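Long-range contact in major capsid protein P2 (Pseudoalteromonas phage pm2, PDB 2VVF), which forms the outer protein shell of a membrane-containing marine bacteriophage as a homotrimeric, double jelly-roll major capsid protein: residues L65-R74 and V81-E89. Sequence-based numbering, arbitrary orientation.
Sequences LILENTRHKR and VSFHFVRPE
The Arg74 guanidinium lies between two histidines: His84 CB rests on one face toward the rim, and the His72 ring brings CD2 over the centre of the other. Its edge is polar. Asn69 OD1 accepts from NH1 in plane, while Glu89 is gripped side-on, Arg74 NE to Glu89 OE2 at 2.9 Å and Arg74 NH2 to Glu89 OE1 at 3.0 Å, both on the syn sides of a carboxylate turned 40° from the guanidinium. This salt bridge joins the turn just after helix 63-71 to the loop after strand 80-84 in the N-terminal jelly roll of the double jelly-roll subunit. The helix closes in a Schellman motif at Lys73, and the Arg74 chain then runs extended from CG to NE, its CD passing over the His84 ring in a CH-pi contact. Glu89 bends at chi2, bringing OE1 over one face of the His72 ring, toward its rim, with Arg71 NE above the opposite face; His72 ND1 is hydrogen-bonded to Lys212 NZ. Arg71 and Arg87 share a water, the bond from Arg87 being weak.

At the other end the contact turns apolar. Leu65 CD2 sits over the centre of the Phe83 ring, 3.5 Å from its centroid and 7° off the normal, and also meets Val81 CG2, which touches Ile66 CG1. Ser82 OG turns to Asp33 and to Tyr205 of the second subunit. Between the two ends, Asn69 is held at both amide atoms: with OD1 on Arg74, its ND2 donates to Ser82 O at 3.0 Å, nearly straight at 166°.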
loop_
_atom_site.group_PDB
_atom_site.type_symbol
_atom_site.label_atom_id
_atom_site.label_comp_id
_atom_site.label_asym_id
_atom_site.label_seq_id
_atom_site.Cartn_x
_atom_site.Cartn_y
_atom_site.Cartn_z
ATOM N N LEU A 65 10.108 5.989 -20.270
ATOM C CA LEU A 65 10.361 5.106 -19.140
ATOM C C LEU A 65 10.023 5.856 -17.856
ATOM O O LEU A 65 9.567 5.266 -16.874
ATOM C CB LEU A 65 11.823 4.656 -19.120
ATOM C CG LEU A 65 12.248 3.780 -17.937
ATOM C CD1 LEU A 65 11.517 2.446 -17.949
ATOM C CD2 LEU A 65 13.753 3.570 -17.920
ATOM N N ILE A 66 10.231 7.169 -17.885
ATOM C CA ILE A 66 9.923 8.027 -16.747
ATOM C C ILE A 66 8.409 8.095 -16.568
ATOM O O ILE A 66 7.902 8.082 -15.447
ATOM C CB ILE A 66 10.512 9.437 -16.936
ATOM C CG1 ILE A 66 12.033 9.413 -16.763
ATOM C CG2 ILE A 66 9.871 10.415 -15.965
ATOM C CD1 ILE A 66 12.704 10.725 -17.108
ATOM N N LEU A 67 7.695 8.163 -17.688
ATOM C CA LEU A 67 6.239 8.226 -17.680
ATOM C C LEU A 67 5.644 6.878 -17.282
ATOM O O LEU A 67 4.610 6.812 -16.616
ATOM C CB LEU A 67 5.720 8.657 -19.052
ATOM C CG LEU A 67 6.136 10.066 -19.483
ATOM C CD1 LEU A 67 5.612 10.391 -20.867
ATOM C CD2 LEU A 67 5.662 11.094 -18.471
ATOM N N GLU A 68 6.312 5.803 -17.684
ATOM C CA GLU A 68 5.869 4.458 -17.345
ATOM C C GLU A 68 5.882 4.282 -15.830
ATOM O O GLU A 68 4.963 3.700 -15.255
ATOM C CB GLU A 68 6.788 3.423 -17.995
ATOM C CG GLU A 68 6.689 2.030 -17.398
ATOM C CD GLU A 68 7.479 1.010 -18.190
ATOM O OE1 GLU A 68 7.379 1.022 -19.436
ATOM O OE2 GLU A 68 8.212 0.209 -17.570
ATOM N N ASN A 69 6.932 4.790 -15.192
ATOM C CA ASN A 69 7.073 4.697 -13.743
ATOM C C ASN A 69 6.120 5.658 -13.036
ATOM O O ASN A 69 5.557 5.331 -11.990
ATOM C CB ASN A 69 8.519 4.982 -13.324
ATOM C CG ASN A 69 9.488 3.921 -13.817
ATOM O OD1 ASN A 69 9.118 2.759 -13.996
ATOM N ND2 ASN A 69 10.737 4.317 -14.033
ATOM N N THR A 70 5.948 6.844 -13.615
ATOM C CA THR A 70 5.059 7.856 -13.054
ATOM C C THR A 70 3.620 7.350 -12.995
ATOM O O THR A 70 2.899 7.603 -12.026
ATOM C CB THR A 70 5.143 9.177 -13.844
ATOM O OG1 THR A 70 6.503 9.622 -13.900
ATOM C CG2 THR A 70 4.292 10.250 -13.185
ATOM N N ARG A 71 3.206 6.640 -14.041
ATOM C CA ARG A 71 1.852 6.099 -14.127
ATOM C C ARG A 71 1.496 5.189 -12.954
ATOM O O ARG A 71 0.365 5.209 -12.465
ATOM C CB ARG A 71 1.657 5.347 -15.444
ATOM C CG ARG A 71 0.231 5.366 -15.953
ATOM C CD ARG A 71 0.074 4.469 -17.162
ATOM N NE ARG A 71 0.188 3.057 -16.811
ATOM C CZ ARG A 71 -0.741 2.373 -16.150
ATOM N NH1 ARG A 71 -1.861 2.971 -15.761
ATOM N NH2 ARG A 71 -0.551 1.091 -15.877
ATOM N N HIS A 72 2.458 4.379 -12.522
ATOM C CA HIS A 72 2.246 3.457 -11.410
ATOM C C HIS A 72 2.536 4.139 -10.082
ATOM O O HIS A 72 2.471 3.512 -9.022
ATOM C CB HIS A 72 3.139 2.227 -11.562
ATOM C CG HIS A 72 2.774 1.358 -12.723
ATOM N ND1 HIS A 72 1.627 0.594 -12.750
ATOM C CD2 HIS A 72 3.407 1.128 -13.898
ATOM C CE1 HIS A 72 1.572 -0.072 -13.890
ATOM N NE2 HIS A 72 2.638 0.234 -14.605
ATOM N N LYS A 73 2.866 5.425 -10.151
ATOM C CA LYS A 73 3.181 6.212 -8.966
ATOM C C LYS A 73 4.429 5.692 -8.269
ATOM O O LYS A 73 4.502 5.674 -7.041
ATOM C CB LYS A 73 1.999 6.237 -8.000
ATOM C CG LYS A 73 0.807 7.027 -8.510
ATOM C CD LYS A 73 0.208 7.889 -7.416
ATOM C CE LYS A 73 -0.944 8.719 -7.945
ATOM N NZ LYS A 73 -2.057 8.796 -6.964
ATOM N N ARG A 74 5.410 5.271 -9.058
ATOM C CA ARG A 74 6.670 4.788 -8.508
ATOM C C ARG A 74 7.546 5.996 -8.189
ATOM O O ARG A 74 7.346 7.077 -8.744
ATOM C CB ARG A 74 7.380 3.873 -9.511
ATOM C CG ARG A 74 6.664 2.564 -9.784
ATOM C CD ARG A 74 7.154 1.947 -11.081
ATOM N NE ARG A 74 6.568 0.631 -11.321
ATOM C CZ ARG A 74 6.639 -0.015 -12.479
ATOM N NH1 ARG A 74 7.275 0.532 -13.506
ATOM N NH2 ARG A 74 6.074 -1.206 -12.612
ATOM N N VAL A 81 16.644 7.367 -13.612
ATOM C CA VAL A 81 15.490 6.670 -14.167
ATOM C C VAL A 81 15.738 5.172 -14.033
ATOM O O VAL A 81 16.798 4.670 -14.410
ATOM C CB VAL A 81 15.201 7.091 -15.623
ATOM C CG1 VAL A 81 16.283 6.579 -16.558
ATOM C CG2 VAL A 81 13.825 6.601 -16.056
ATOM N N SER A 82 14.779 4.467 -13.447
ATOM C CA SER A 82 14.933 3.040 -13.204
ATOM C C SER A 82 14.159 2.145 -14.158
ATOM O O SER A 82 13.080 2.499 -14.630
ATOM C CB SER A 82 14.555 2.701 -11.759
ATOM O OG SER A 82 15.282 3.495 -10.836
ATOM N N PHE A 83 14.718 0.967 -14.412
ATOM C CA PHE A 83 14.081 -0.038 -15.249
ATOM C C PHE A 83 13.500 -1.060 -14.290
ATOM O O PHE A 83 14.225 -1.898 -13.755
ATOM C CB PHE A 83 15.113 -0.726 -16.147
ATOM C CG PHE A 83 15.567 0.111 -17.308
ATOM C CD1 PHE A 83 15.049 -0.098 -18.576
ATOM C CD2 PHE A 83 16.538 1.085 -17.140
ATOM C CE1 PHE A 83 15.478 0.665 -19.649
ATOM C CE2 PHE A 83 16.970 1.846 -18.209
ATOM C CZ PHE A 83 16.439 1.635 -19.463
ATOM N N HIS A 84 12.200 -0.961 -14.036
ATOM C CA HIS A 84 11.539 -1.877 -13.116
ATOM C C HIS A 84 11.097 -3.157 -13.812
ATOM O O HIS A 84 10.011 -3.214 -14.392
ATOM C CB HIS A 84 10.334 -1.202 -12.458
ATOM C CG HIS A 84 10.698 -0.105 -11.506
ATOM N ND1 HIS A 84 10.882 -0.321 -10.158
ATOM C CD2 HIS A 84 10.901 1.218 -11.708
ATOM C CE1 HIS A 84 11.189 0.822 -9.570
ATOM N NE2 HIS A 84 11.208 1.771 -10.489
ATOM N N PHE A 85 11.933 -4.188 -13.745
ATOM C CA PHE A 85 11.588 -5.469 -14.344
ATOM C C PHE A 85 10.597 -6.155 -13.418
ATOM O O PHE A 85 9.552 -6.640 -13.850
ATOM C CB PHE A 85 12.839 -6.314 -14.571
ATOM C CG PHE A 85 13.802 -5.694 -15.539
ATOM C CD1 PHE A 85 13.489 -5.615 -16.885
ATOM C CD2 PHE A 85 14.977 -5.115 -15.095
ATOM C CE1 PHE A 85 14.353 -5.011 -17.778
ATOM C CE2 PHE A 85 15.846 -4.510 -15.982
ATOM C CZ PHE A 85 15.533 -4.457 -17.325
ATOM N N VAL A 86 10.899 -6.117 -12.127
ATOM C CA VAL A 86 9.994 -6.645 -11.120
ATOM C C VAL A 86 8.877 -5.613 -10.988
ATOM O O VAL A 86 9.143 -4.421 -10.814
ATOM C CB VAL A 86 10.720 -6.844 -9.774
ATOM C CG1 VAL A 86 9.719 -6.939 -8.632
ATOM C CG2 VAL A 86 11.612 -8.075 -9.824
ATOM N N ARG A 87 7.630 -6.060 -11.113
ATOM C CA ARG A 87 6.488 -5.155 -11.019
ATOM C C ARG A 87 5.950 -5.082 -9.593
ATOM O O ARG A 87 5.283 -5.999 -9.117
ATOM C CB ARG A 87 5.399 -5.563 -12.013
ATOM C CG ARG A 87 5.895 -5.623 -13.455
ATOM C CD ARG A 87 4.765 -5.899 -14.429
ATOM N NE ARG A 87 3.824 -4.785 -14.502
ATOM C CZ ARG A 87 3.581 -4.080 -15.603
ATOM N NH1 ARG A 87 4.209 -4.371 -16.733
ATOM N NH2 ARG A 87 2.706 -3.084 -15.573
ATOM N N PRO A 88 6.268 -3.984 -8.914
ATOM C CA PRO A 88 5.881 -3.774 -7.518
ATOM C C PRO A 88 4.377 -3.711 -7.254
ATOM O O PRO A 88 3.935 -3.899 -6.119
ATOM C CB PRO A 88 6.524 -2.422 -7.175
ATOM C CG PRO A 88 7.555 -2.182 -8.245
ATOM C CD PRO A 88 7.005 -2.836 -9.466
ATOM N N GLU A 89 3.598 -3.430 -8.292
ATOM C CA GLU A 89 2.150 -3.305 -8.150
ATOM C C GLU A 89 1.416 -4.641 -8.234
ATOM O O GLU A 89 0.208 -4.713 -7.994
ATOM C CB GLU A 89 1.597 -2.336 -9.198
ATOM C CG GLU A 89 2.223 -0.952 -9.158
ATOM C CD GLU A 89 3.606 -0.914 -9.783
ATOM O OE1 GLU A 89 3.927 -1.822 -10.579
ATOM O OE2 GLU A 89 4.368 0.026 -9.478
HETATM O O HOH W 1 10.072 0.253 -15.750
HETATM O O HOH W 2 12.177 6.139 -12.313
HETATM O O HOH W 3 0.962 -0.955 -17.000
#